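Local coordinates for protein 4-hydroxybutyrate CoA-transferase (Porphyromonas gingivalis, PDB 3D3U) that probably transfers coenzyme A from an acyl-CoA to a carboxylic acid such as acetate or 4-hydroxybutyrate, at residues D20-K23 against P24-V28; A36-R39 against F40-M44; F62-A65 against P66-A69; P70-R73 against S74-P78; V106-L109 against F110-F114. All coordinates share one frame; numbering follows the deposited sequence.

Interaction 1: D20-K23 against P24-V28; sequences DSLK and PGTKV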
loop_
_atom_site.group_PDB
_atom_site.type_symbol
_atom_site.label_atom_id
_atom_site.label_comp_id
_atom_site.label_asym_id
_atom_site.label_seq_id
_atom_site.Cartn_x
_atom_site.Cartn_y
_atom_site.Cartn_z
ATOM N N ASP A 20 12.579 -18.944 21.933
ATOM C CA ASP A 20 11.712 -18.786 23.130
ATOM C C ASP A 20 10.328 -18.369 22.741
ATOM O O ASP A 20 9.371 -18.667 23.402
ATOM C CB ASP A 20 12.288 -17.813 24.191
ATOM C CG ASP A 20 13.624 -18.380 24.850
ATOM O OD1 ASP A 20 13.484 -19.418 25.607
ATOM O OD2 ASP A 20 14.847 -17.950 24.620
ATOM N N SER A 21 10.195 -17.687 21.635
ATOM C CA SER A 21 8.892 -17.203 21.328
ATOM C C SER A 21 8.159 -18.183 20.428
ATOM O O SER A 21 6.986 -18.002 20.253
ATOM C CB SER A 21 8.995 -15.883 20.604
ATOM O OG SER A 21 9.402 -16.140 19.252
ATOM N N LEU A 22 8.798 -19.204 19.859
ATOM C CA LEU A 22 8.068 -19.944 18.865
ATOM C C LEU A 22 7.731 -21.310 19.264
ATOM O O LEU A 22 8.262 -22.305 18.700
ATOM C CB LEU A 22 8.816 -20.001 17.558
ATOM C CG LEU A 22 8.861 -18.663 16.822
ATOM C CD1 LEU A 22 9.144 -18.816 15.376
ATOM C CD2 LEU A 22 7.524 -17.954 17.002
ATOM N N LYS A 23 6.821 -21.398 20.219
ATOM C CA LYS A 23 6.395 -22.703 20.720
ATOM C C LYS A 23 5.759 -23.530 19.559
ATOM O O LYS A 23 5.138 -22.962 18.657
ATOM C CB LYS A 23 5.465 -22.526 21.971
ATOM C CG LYS A 23 6.203 -21.954 23.165
ATOM C CD LYS A 23 7.673 -22.541 23.087
ATOM C CE LYS A 23 8.730 -22.078 24.227
ATOM N NZ LYS A 23 8.101 -21.926 25.644
ATOM N N PRO A 24 5.934 -24.861 19.568
ATOM C CA PRO A 24 5.192 -25.739 18.652
ATOM C C PRO A 24 3.705 -25.323 18.454
ATOM O O PRO A 24 3.020 -24.845 19.351
ATOM C CB PRO A 24 5.285 -27.099 19.335
ATOM C CG PRO A 24 6.421 -27.065 20.199
ATOM C CD PRO A 24 6.862 -25.647 20.411
ATOM N N GLY A 25 3.222 -25.496 17.237
ATOM C CA GLY A 25 1.910 -25.013 16.911
ATOM C C GLY A 25 1.645 -23.510 16.998
ATOM O O GLY A 25 0.516 -23.153 16.857
ATOM N N THR A 26 2.599 -22.608 17.229
ATOM C CA THR A 26 2.232 -21.148 17.276
ATOM C C THR A 26 1.933 -20.590 15.887
ATOM O O THR A 26 2.486 -21.081 14.942
ATOM C CB THR A 26 3.319 -20.304 17.954
ATOM O OG1 THR A 26 4.539 -20.963 17.712
ATOM C CG2 THR A 26 3.253 -20.411 19.526
ATOM N N LYS A 27 1.051 -19.598 15.760
ATOM C CA LYS A 27 0.925 -18.800 14.561
ATOM C C LYS A 27 1.542 -17.424 14.712
ATOM O O LYS A 27 1.371 -16.791 15.738
ATOM C CB LYS A 27 -0.527 -18.548 14.351
ATOM C CG LYS A 27 -1.278 -19.808 14.415
ATOM C CD LYS A 27 -2.630 -19.621 15.057
ATOM C CE LYS A 27 -3.701 -20.419 14.279
ATOM N NZ LYS A 27 -3.331 -21.846 14.016
ATOM N N VAL A 28 2.184 -16.895 13.676
ATOM C CA VAL A 28 2.939 -15.687 13.832
ATOM C C VAL A 28 2.550 -14.836 12.712
ATOM O O VAL A 28 2.122 -15.386 11.696
ATOM C CB VAL A 28 4.470 -16.014 13.827
ATOM C CG1 VAL A 28 4.692 -17.488 14.009
ATOM C CG2 VAL A 28 5.195 -15.529 12.662
#
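Leu22 reaches over to Val28 with one methyl branch: its CD2 lies 4.1 Å from Val28 CG1. The two side chains meet at about a right angle. Leu22 CG stands beside the backbone N (chi1 -71°), and this turns the isobutyl group to the side where the chain returns as a strand. Both residues are buried. Leu22 also packs on Met44 of helix 38-46 and on Val119, and Val28 packs on Ile54, Val56 and Val119. The pair therefore belongs to the apolar layer between helix and sheet.

Between these two residues the chain makes a type II beta turn, from Lys23 to Thr26. Its closing hydrogen bond runs from Thr26 N to Lys23 O, 2.9 Å, with an N-H...O angle of 146°. The modelled place of Lys23 O is less sure, so the exact length should be read with care. Gly25 takes the positive phi of 62° that this turn type requires at its third position. Thr26 CB is directed toward the residues before the turn. Its methyl CG2 comes within 3.9 Å of Lys23 CB, but the placing of OG1 is doubtful. The Lys23 chain bends at chi2 and chi4 and leads away, and its CD stays 4.2 Å from Pro24 CD.

The turn joins helix 14-21 to strand 27-30 of the parallel sheet, where Thr26 and Val28 bond through their backbones to Thr55 of the adjoining strand. The chemistry is divided. Exposed Lys23, Pro24 and Gly25 form the outer bend. The inner side relies on apolar packing, while polar backbone groups are met by the turn and the sheet.

Interaction 2: A36-R39 against F40-M44; sequences APVR and FSQAM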
loop_
_atom_site.group_PDB
_atom_site.type_symbol
_atom_site.label_atom_id
_atom_site.label_comp_id
_atom_site.label_asym_id
_atom_site.label_seq_id
_atom_site.Cartn_x
_atom_site.Cartn_y
_atom_site.Cartn_z
ATOM N N ALA A 36 9.617 -5.662 6.791
ATOM C CA ALA A 36 9.578 -7.122 6.924
ATOM C C ALA A 36 10.825 -7.588 7.722
ATOM O O ALA A 36 11.924 -7.084 7.469
ATOM C CB ALA A 36 9.589 -7.721 5.534
ATOM N N PRO A 37 10.674 -8.476 8.706
ATOM C CA PRO A 37 11.718 -8.736 9.636
ATOM C C PRO A 37 12.486 -9.976 9.205
ATOM O O PRO A 37 12.366 -11.106 9.705
ATOM C CB PRO A 37 10.956 -8.919 10.950
ATOM C CG PRO A 37 9.581 -9.148 10.568
ATOM C CD PRO A 37 9.462 -9.229 9.072
ATOM N N VAL A 38 13.341 -9.696 8.259
ATOM C CA VAL A 38 14.105 -10.679 7.591
ATOM C C VAL A 38 15.124 -11.293 8.544
ATOM O O VAL A 38 15.403 -12.488 8.412
ATOM C CB VAL A 38 14.677 -10.056 6.307
ATOM C CG1 VAL A 38 15.052 -8.628 6.575
ATOM C CG2 VAL A 38 15.863 -10.857 5.790
ATOM N N ARG A 39 15.660 -10.549 9.519
ATOM C CA ARG A 39 16.621 -11.185 10.518
ATOM C C ARG A 39 16.046 -12.332 11.274
ATOM O O ARG A 39 16.665 -13.380 11.467
ATOM C CB ARG A 39 17.086 -10.189 11.538
ATOM C CG ARG A 39 18.440 -9.672 11.145
ATOM C CD ARG A 39 18.435 -8.771 9.975
ATOM N NE ARG A 39 17.270 -7.874 9.909
ATOM C CZ ARG A 39 17.139 -7.033 8.885
ATOM N NH1 ARG A 39 16.082 -6.235 8.771
ATOM N NH2 ARG A 39 18.089 -7.023 7.937
ATOM N N PHE A 40 14.831 -12.085 11.715
ATOM C CA PHE A 40 14.019 -13.073 12.276
ATOM C C PHE A 40 13.701 -14.170 11.287
ATOM O O PHE A 40 13.734 -15.346 11.685
ATOM C CB PHE A 40 12.737 -12.464 12.708
ATOM C CG PHE A 40 12.010 -13.278 13.753
ATOM C CD1 PHE A 40 11.111 -14.261 13.399
ATOM C CD2 PHE A 40 12.243 -13.077 15.080
ATOM C CE1 PHE A 40 10.415 -14.987 14.349
ATOM C CE2 PHE A 40 11.581 -13.816 15.992
ATOM C CZ PHE A 40 10.620 -14.781 15.604
ATOM N N SER A 41 13.405 -13.883 10.016
ATOM C CA SER A 41 13.216 -15.003 9.042
ATOM C C SER A 41 14.495 -15.877 8.919
ATOM O O SER A 41 14.490 -17.140 8.978
ATOM C CB SER A 41 12.749 -14.474 7.690
ATOM O OG SER A 41 12.661 -15.499 6.694
ATOM N N GLN A 42 15.615 -15.145 8.841
ATOM C CA GLN A 42 17.019 -15.705 8.773
ATOM C C GLN A 42 17.107 -16.593 10.026
ATOM O O GLN A 42 17.369 -17.782 9.887
ATOM C CB GLN A 42 18.098 -14.545 8.697
ATOM C CG GLN A 42 19.281 -14.655 7.711
ATOM C CD GLN A 42 19.026 -13.778 6.402
ATOM O OE1 GLN A 42 18.949 -12.504 6.509
ATOM N NE2 GLN A 42 18.894 -14.459 5.171
ATOM N N ALA A 43 16.803 -16.071 11.228
ATOM C CA ALA A 43 16.931 -16.963 12.424
ATOM C C ALA A 43 16.010 -18.176 12.463
ATOM O O ALA A 43 16.345 -19.162 13.042
ATOM C CB ALA A 43 16.907 -16.191 13.793
ATOM N N MET A 44 14.844 -18.072 11.848
ATOM C CA MET A 44 13.962 -19.230 11.764
ATOM C C MET A 44 14.564 -20.278 10.845
ATOM O O MET A 44 14.447 -21.458 11.098
ATOM C CB MET A 44 12.565 -18.800 11.245
ATOM C CG MET A 44 11.662 -18.050 12.295
ATOM S SD MET A 44 10.159 -17.504 11.480
ATOM C CE MET A 44 9.070 -18.861 11.595
#
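Ser41, Gln42 and Ala43 bond through their backbone N atoms to the carbonyls of Pro37, Val38 and Arg39, four residues back, as the first turns of helix 38-46 form. Gln42 N lies 2.7 Å from Val38 O, and Ser41 N lies 3.0 Å from Pro37 O. Pro37 sits at the N-cap and is the centre of an inverse gamma turn. Its CB lies 4.3 Å from Phe40 CB.

Val38 and Gln42 run side by side and point the same way, with Val38 CG2 3.6 Å from Gln42 OE1. The branch CG2 lies opposite the backbone N. The other branch, CG1, lies over one face of the Arg39 guanidinium, 3.3 Å above its plane and toward the rim.

This helix is the crossover of a beta-alpha-beta unit, between strands 27-30 and 54-57. Its N-terminal end would probably attract a nearby acid. Phe40 carries its ring away from Pro37 because CG is trans to the backbone N (chi1 -159°). The ring packs on Phe30, Val121 and Val18, between the sheet and helix 14-21.

Arg39 bends at chi2 and chi3 and is held by two acids. Its NH2 makes a salt bridge to Glu182 OE1. Its NE pairs with Glu155 OE2, while Glu155 OE1 accepts a hydrogen bond from Phe40 N.

Interaction 3: F62-A65 against P66-A69; sequences FGDA and PHLA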
loop_
_atom_site.group_PDB
_atom_site.type_symbol
_atom_site.label_atom_id
_atom_site.label_comp_id
_atom_site.label_asym_id
_atom_site.label_seq_id
_atom_site.Cartn_x
_atom_site.Cartn_y
_atom_site.Cartn_z
ATOM N N PHE A 62 9.745 -7.731 1.447
ATOM C CA PHE A 62 10.988 -7.492 0.729
ATOM C C PHE A 62 12.283 -8.123 1.377
ATOM O O PHE A 62 12.673 -7.561 2.360
ATOM C CB PHE A 62 11.088 -5.997 0.704
ATOM C CG PHE A 62 9.943 -5.307 -0.015
ATOM C CD1 PHE A 62 9.625 -3.984 0.283
ATOM C CD2 PHE A 62 9.253 -5.923 -1.031
ATOM C CE1 PHE A 62 8.584 -3.280 -0.399
ATOM C CE2 PHE A 62 8.207 -5.249 -1.713
ATOM C CZ PHE A 62 7.885 -3.914 -1.398
ATOM N N GLY A 63 12.870 -9.290 0.896
ATOM C CA GLY A 63 14.254 -9.942 1.286
ATOM C C GLY A 63 14.343 -11.290 2.086
ATOM O O GLY A 63 15.348 -12.129 2.131
ATOM N N ASP A 64 13.288 -11.372 2.892
ATOM C CA ASP A 64 12.719 -12.516 3.592
ATOM C C ASP A 64 12.906 -13.813 2.828
ATOM O O ASP A 64 11.926 -14.381 2.314
ATOM C CB ASP A 64 11.185 -12.226 3.508
ATOM C CG ASP A 64 10.647 -11.882 4.751
ATOM O OD1 ASP A 64 9.433 -11.501 4.818
ATOM O OD2 ASP A 64 11.458 -12.010 5.706
ATOM N N ALA A 65 14.085 -14.313 2.663
ATOM C CA ALA A 65 13.950 -15.600 1.966
ATOM C C ALA A 65 13.338 -16.678 2.889
ATOM O O ALA A 65 12.159 -16.932 2.909
ATOM C CB ALA A 65 15.340 -16.100 1.123
ATOM N N PRO A 66 14.162 -17.244 3.713
ATOM C CA PRO A 66 13.856 -18.520 4.394
ATOM C C PRO A 66 12.408 -18.755 4.958
ATOM O O PRO A 66 12.179 -18.537 6.126
ATOM C CB PRO A 66 14.823 -18.425 5.547
ATOM C CG PRO A 66 15.320 -16.741 5.491
ATOM C CD PRO A 66 15.445 -16.651 4.123
ATOM N N HIS A 67 11.398 -19.124 4.184
ATOM C CA HIS A 67 10.202 -19.716 4.864
ATOM C C HIS A 67 9.572 -20.613 3.889
ATOM O O HIS A 67 8.817 -21.609 4.305
ATOM C CB HIS A 67 8.986 -18.817 5.015
ATOM C CG HIS A 67 9.256 -17.461 5.542
ATOM N ND1 HIS A 67 10.035 -17.238 6.657
ATOM C CD2 HIS A 67 8.772 -16.261 5.139
ATOM C CE1 HIS A 67 10.071 -15.939 6.876
ATOM N NE2 HIS A 67 9.337 -15.327 5.953
ATOM N N LEU A 68 9.684 -20.135 2.611
ATOM C CA LEU A 68 9.222 -20.943 1.454
ATOM C C LEU A 68 10.437 -21.687 0.987
ATOM O O LEU A 68 10.373 -22.329 -0.070
ATOM C CB LEU A 68 8.471 -20.175 0.305
ATOM C CG LEU A 68 7.331 -20.807 -0.630
ATOM C CD1 LEU A 68 6.641 -22.223 -0.226
ATOM C CD2 LEU A 68 6.213 -19.773 -1.076
ATOM N N ALA A 69 11.519 -21.649 1.777
ATOM C CA ALA A 69 12.616 -22.508 1.449
ATOM C C ALA A 69 11.927 -23.810 1.680
ATOM O O ALA A 69 11.245 -23.940 2.673
ATOM C CB ALA A 69 13.717 -22.330 2.419
#
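Asp64 and His67 approach obliquely, with no hydrogen bond between them. Asp64 OD2 and His67 NE2 stand 3.9 Å apart, and the carboxylate and ring planes are 67° apart. His67 CG lies beside its own backbone N (chi1 -48°), which turns the ring back along the chain to Asp64. The carbonyl O of Ala65 lies over one face of the same ring, 4.0 Å above its plane and offset toward the rim.

Ala65 and Pro66 link the two residues. The chain has no regular helix or strand here. It is part of the loop that follows strand 54-57 and leads to strand 76-79 of the parallel sheet.

Farther out, helix 38-46 backs the loop. Asp64 packs on Val38 and Ser41, and Pro66 on Tyr45. Pro66 O accepts a weak hydrogen bond from Ser41 OG. The His67 ring also meets that of Phe30, with planes about 60° apart.

Asp64 and His67 are both buried. At their spacing the carboxylate and the imidazole are neighbours without a direct bond, so any influence of one on the other would act through space.

Interaction 4: P70-R73 against S74-P78; sequences PEMR and SHVHP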
loop_
_atom_site.group_PDB
_atom_site.type_symbol
_atom_site.label_atom_id
_atom_site.label_comp_id
_atom_site.label_asym_id
_atom_site.label_seq_id
_atom_site.Cartn_x
_atom_site.Cartn_y
_atom_site.Cartn_z
ATOM N N PRO A 70 11.980 -24.715 0.713
ATOM C CA PRO A 70 11.410 -26.047 0.851
ATOM C C PRO A 70 11.747 -26.763 2.150
ATOM O O PRO A 70 10.906 -27.521 2.646
ATOM C CB PRO A 70 11.995 -26.825 -0.350
ATOM C CG PRO A 70 12.404 -25.876 -1.314
ATOM C CD PRO A 70 12.507 -24.497 -0.639
ATOM N N GLU A 71 12.943 -26.544 2.716
ATOM C CA GLU A 71 13.383 -27.261 3.958
ATOM C C GLU A 71 12.630 -26.793 5.193
ATOM O O GLU A 71 12.611 -27.450 6.231
ATOM C CB GLU A 71 14.895 -27.288 4.097
ATOM C CG GLU A 71 15.643 -26.034 3.743
ATOM C CD GLU A 71 15.869 -25.717 2.247
ATOM O OE1 GLU A 71 16.930 -25.956 1.760
ATOM O OE2 GLU A 71 15.078 -25.114 1.517
ATOM N N MET A 72 11.940 -25.663 5.075
ATOM C CA MET A 72 10.964 -25.256 6.088
ATOM C C MET A 72 9.774 -26.178 6.191
ATOM O O MET A 72 9.052 -26.122 7.189
ATOM C CB MET A 72 10.438 -23.901 5.782
ATOM C CG MET A 72 11.553 -22.892 5.741
ATOM S SD MET A 72 12.723 -23.163 7.043
ATOM C CE MET A 72 12.077 -22.453 8.561
ATOM N N ARG A 73 9.567 -27.007 5.161
ATOM C CA ARG A 73 8.461 -27.969 5.169
ATOM C C ARG A 73 8.403 -28.751 6.480
ATOM O O ARG A 73 9.348 -29.420 6.869
ATOM C CB ARG A 73 8.460 -28.915 3.951
ATOM C CG ARG A 73 7.475 -30.039 4.094
ATOM C CD ARG A 73 7.301 -30.844 2.844
ATOM N NE ARG A 73 6.105 -30.439 2.101
ATOM C CZ ARG A 73 6.130 -29.609 1.080
ATOM N NH1 ARG A 73 7.296 -29.088 0.714
ATOM N NH2 ARG A 73 5.009 -29.272 0.438
ATOM N N SER A 74 7.245 -28.652 7.117
ATOM C CA SER A 74 6.926 -29.223 8.417
ATOM C C SER A 74 7.476 -28.362 9.500
ATOM O O SER A 74 7.184 -28.636 10.659
ATOM C CB SER A 74 7.448 -30.601 8.636
ATOM O OG SER A 74 8.609 -30.555 9.367
ATOM N N HIS A 75 8.258 -27.322 9.190
ATOM C CA HIS A 75 8.622 -26.402 10.277
ATOM C C HIS A 75 7.813 -25.173 10.323
ATOM O O HIS A 75 7.286 -24.847 11.343
ATOM C CB HIS A 75 10.126 -26.126 10.299
ATOM C CG HIS A 75 10.950 -27.386 10.277
ATOM N ND1 HIS A 75 11.102 -28.186 11.388
ATOM C CD2 HIS A 75 11.633 -27.983 9.270
ATOM C CE1 HIS A 75 11.865 -29.211 11.061
ATOM N NE2 HIS A 75 12.214 -29.099 9.790
ATOM N N VAL A 76 7.715 -24.473 9.210
ATOM C CA VAL A 76 6.793 -23.342 9.140
ATOM C C VAL A 76 6.223 -23.152 7.778
ATOM O O VAL A 76 6.964 -23.065 6.799
ATOM C CB VAL A 76 7.382 -22.019 9.606
ATOM C CG1 VAL A 76 8.829 -22.035 9.554
ATOM C CG2 VAL A 76 6.819 -20.898 8.754
ATOM N N HIS A 77 4.898 -23.071 7.744
ATOM C CA HIS A 77 4.164 -22.849 6.516
ATOM C C HIS A 77 3.539 -21.502 6.485
ATOM O O HIS A 77 3.124 -21.031 7.547
ATOM C CB HIS A 77 3.060 -23.865 6.383
ATOM C CG HIS A 77 3.570 -25.265 6.284
ATOM N ND1 HIS A 77 4.907 -25.554 6.036
ATOM C CD2 HIS A 77 2.935 -26.454 6.402
ATOM C CE1 HIS A 77 5.069 -26.861 6.024
ATOM N NE2 HIS A 77 3.885 -27.425 6.215
ATOM N N PRO A 78 3.425 -20.881 5.296
ATOM C CA PRO A 78 2.649 -19.614 5.155
ATOM C C PRO A 78 1.120 -19.838 5.043
ATOM O O PRO A 78 0.688 -20.862 4.493
ATOM C CB PRO A 78 3.190 -19.047 3.859
ATOM C CG PRO A 78 3.500 -20.340 3.029
ATOM C CD PRO A 78 3.977 -21.336 4.001
#
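Met72 and Val76 lie alongside each other and point the same way, with Met72 CE 3.4 Å from Val76 CG1. Met72 curls to reach it: CG is beside the backbone N (chi1 -59°), and the chain bends again at chi2 and chi3. The carbonyl O of Met72 takes two backbone hydrogen bonds. One comes from Val76 N at 2.9 Å, and a second comes from His75 N, modelled too short for its length to be exact.

Here the 3-10 segment 70-72 gives way to strand 76-79, an outermost strand of the parallel sheet within the chain. Val76 packs on Ile54 and Val56 of the adjoining strand and on Met44 of helix 38-46.

Arg73 leads outward from the bend, with CG opposite the backbone N (chi1 170°), then bends at chi3. Its CA meets the edge of the His77 ring, in plane, 3.7 Å from CE1. Arg73 O also accepts a weak hydrogen bond from Ser74 OG.

The His75 ring lies under that hydroxyl, with Ser74 OG 3.8 Å above its centre. Glu71 O lies at the edge of the ring, in its plane, 3.2 Å from CD2. His75 ND1 is hydrogen-bonded to Leu51 O, which fixes the rotation of the ring.

Interaction 5: V106-L109 against F110-F114; sequences VPEL and FRQGF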
loop_
_atom_site.group_PDB
_atom_site.type_symbol
_atom_site.label_atom_id
_atom_site.label_comp_id
_atom_site.label_asym_id
_atom_site.label_seq_id
_atom_site.Cartn_x
_atom_site.Cartn_y
_atom_site.Cartn_z
ATOM N N VAL A 106 -8.166 -6.441 6.654
ATOM C CA VAL A 106 -7.097 -7.281 7.183
ATOM C C VAL A 106 -6.942 -7.097 8.704
ATOM O O VAL A 106 -7.145 -8.029 9.518
ATOM C CB VAL A 106 -5.724 -7.087 6.426
ATOM C CG1 VAL A 106 -4.760 -8.326 6.556
ATOM C CG2 VAL A 106 -5.967 -6.727 4.906
ATOM N N PRO A 107 -6.682 -5.904 9.143
ATOM C CA PRO A 107 -6.672 -5.689 10.549
ATOM C C PRO A 107 -7.767 -6.414 11.317
ATOM O O PRO A 107 -7.449 -7.072 12.235
ATOM C CB PRO A 107 -6.829 -4.225 10.605
ATOM C CG PRO A 107 -5.958 -3.809 9.482
ATOM C CD PRO A 107 -6.433 -4.672 8.388
ATOM N N GLU A 108 -9.026 -6.337 10.924
ATOM C CA GLU A 108 -10.090 -7.187 11.552
ATOM C C GLU A 108 -9.822 -8.735 11.659
ATOM O O GLU A 108 -10.395 -9.434 12.473
ATOM C CB GLU A 108 -11.415 -6.995 10.810
ATOM C CG GLU A 108 -12.584 -6.608 11.703
ATOM C CD GLU A 108 -12.438 -5.235 12.361
ATOM O OE1 GLU A 108 -11.550 -4.500 11.863
ATOM O OE2 GLU A 108 -13.205 -4.925 13.355
ATOM N N LEU A 109 -8.965 -9.287 10.823
ATOM C CA LEU A 109 -8.660 -10.684 10.994
ATOM C C LEU A 109 -8.054 -10.960 12.373
ATOM O O LEU A 109 -8.385 -11.943 13.052
ATOM C CB LEU A 109 -7.676 -11.127 9.891
ATOM C CG LEU A 109 -8.161 -11.965 8.666
ATOM C CD1 LEU A 109 -9.673 -11.785 8.231
ATOM C CD2 LEU A 109 -7.220 -11.518 7.671
ATOM N N PHE A 110 -7.152 -10.094 12.793
ATOM C CA PHE A 110 -6.677 -10.105 14.170
ATOM C C PHE A 110 -7.718 -9.618 15.231
ATOM O O PHE A 110 -7.936 -10.274 16.223
ATOM C CB PHE A 110 -5.387 -9.336 14.232
ATOM C CG PHE A 110 -4.537 -9.480 12.977
ATOM C CD1 PHE A 110 -4.262 -10.767 12.418
ATOM C CD2 PHE A 110 -3.986 -8.371 12.362
ATOM C CE1 PHE A 110 -3.462 -10.879 11.253
ATOM C CE2 PHE A 110 -3.138 -8.501 11.165
ATOM C CZ PHE A 110 -2.916 -9.734 10.630
ATOM N N ARG A 111 -8.368 -8.488 15.002
ATOM C CA ARG A 111 -9.081 -7.818 16.005
ATOM C C ARG A 111 -10.329 -8.575 16.152
ATOM O O ARG A 111 -11.300 -8.032 16.539
ATOM C CB ARG A 111 -9.430 -6.445 15.514
ATOM C CG ARG A 111 -8.525 -5.474 16.056
ATOM C CD ARG A 111 -8.881 -3.932 15.914
ATOM N NE ARG A 111 -7.597 -3.256 15.583
ATOM C CZ ARG A 111 -7.360 -1.946 15.243
ATOM N NH1 ARG A 111 -8.363 -1.047 15.313
ATOM N NH2 ARG A 111 -6.101 -1.546 14.851
ATOM N N GLN A 112 -10.378 -9.827 15.778
ATOM C CA GLN A 112 -11.690 -10.557 15.712
ATOM C C GLN A 112 -11.356 -12.068 15.761
ATOM O O GLN A 112 -12.210 -12.921 15.833
ATOM C CB GLN A 112 -12.323 -10.161 14.395
ATOM C CG GLN A 112 -13.693 -10.469 14.170
ATOM C CD GLN A 112 -14.480 -9.182 13.857
ATOM O OE1 GLN A 112 -14.892 -8.901 12.699
ATOM N NE2 GLN A 112 -14.657 -8.368 14.895
ATOM N N GLY A 113 -10.058 -12.368 15.715
ATOM C CA GLY A 113 -9.682 -13.682 15.861
ATOM C C GLY A 113 -9.882 -14.585 14.640
ATOM O O GLY A 113 -9.580 -15.779 14.719
ATOM N N PHE A 114 -10.346 -14.073 13.500
ATOM C CA PHE A 114 -10.169 -14.863 12.245
ATOM C C PHE A 114 -8.780 -15.495 12.088
ATOM O O PHE A 114 -8.701 -16.672 11.721
ATOM C CB PHE A 114 -10.526 -14.084 11.029
ATOM C CG PHE A 114 -11.955 -13.645 11.018
ATOM C CD1 PHE A 114 -12.288 -12.299 11.050
ATOM C CD2 PHE A 114 -12.972 -14.561 10.961
ATOM C CE1 PHE A 114 -13.623 -11.888 11.005
ATOM C CE2 PHE A 114 -14.309 -14.135 10.948
ATOM C CZ PHE A 114 -14.631 -12.809 10.951
HETATM O O HOH W 1 -13.490 -6.072 15.900
#
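Leu109 and Phe114 meet at about a right angle, with Leu109 CD1 3.7 Å from Phe114 CB. Phe114 holds CG beside its backbone N (chi1 -61°), and the ring turns back to the end of the helix. Leu109 CA lies at the ring edge, in its plane. Glu108 O is also near the edge, 3.7 Å from Phe114 CD1.

Glu108 and Gln112 pass at a slant, but the placing of Gln112 is doubtful, because its CB is modelled too close to Glu108 O. As modelled, Glu108 CG and Gln112 OE1 are 3.4 Å apart, and the carboxylate and amide planes stand 74° to each other. Gln112 has CG trans to its backbone N (chi1 -167°) and bends at chi2. Water 1 donates to Glu108 OE2 at 2.8 Å and to Arg111 O at 3.0 Å. It thus ties the acid to the backbone one turn on.

Phe110 has Val106 O over one face, 4.2 Å above the ring plane and toward the rim. Arg111 N bonds to Pro107 O, 3.2 Å, and Phe110 N makes a weak bond to the same oxygen. Gly113 has a positive phi where the chain turns out of the helix.

The short, weakly bonded helix 106-110 leads through this turn to strand 119-125. Phe110 packs on Ala145 and Cys148 of helix 142-148 and on Phe57 of strand 54-57. Pro107 touches helix 292-295, and Arg111 makes a salt bridge to Asp293 of that same helix.

In the fold
All five contacts are local and belong to the N-terminal acetyl-CoA hydrolase/transferase domain. Interactions 1 and 4 lead into strands 27-30 and 76-79 of one parallel sheet, and each combines an exposed bend with a buried apolar pair. Interaction 2, on helix 38-46, is central to the group. Its Met44 touches Leu22 of interaction 1 and Val76 of interaction 4, while Ser41 touches Asp64 and bonds weakly to Pro66 O of interaction 3. Interaction 3 is a buried contact that sets a carboxylate near an imidazole, with no hydrogen bond across it. Interaction 5 stands apart, its centre about 23 Å from that of interaction 2. It is partly buried, like interactions 1 and 4, but water-bridged, and faces helices 142-148 and 292-295.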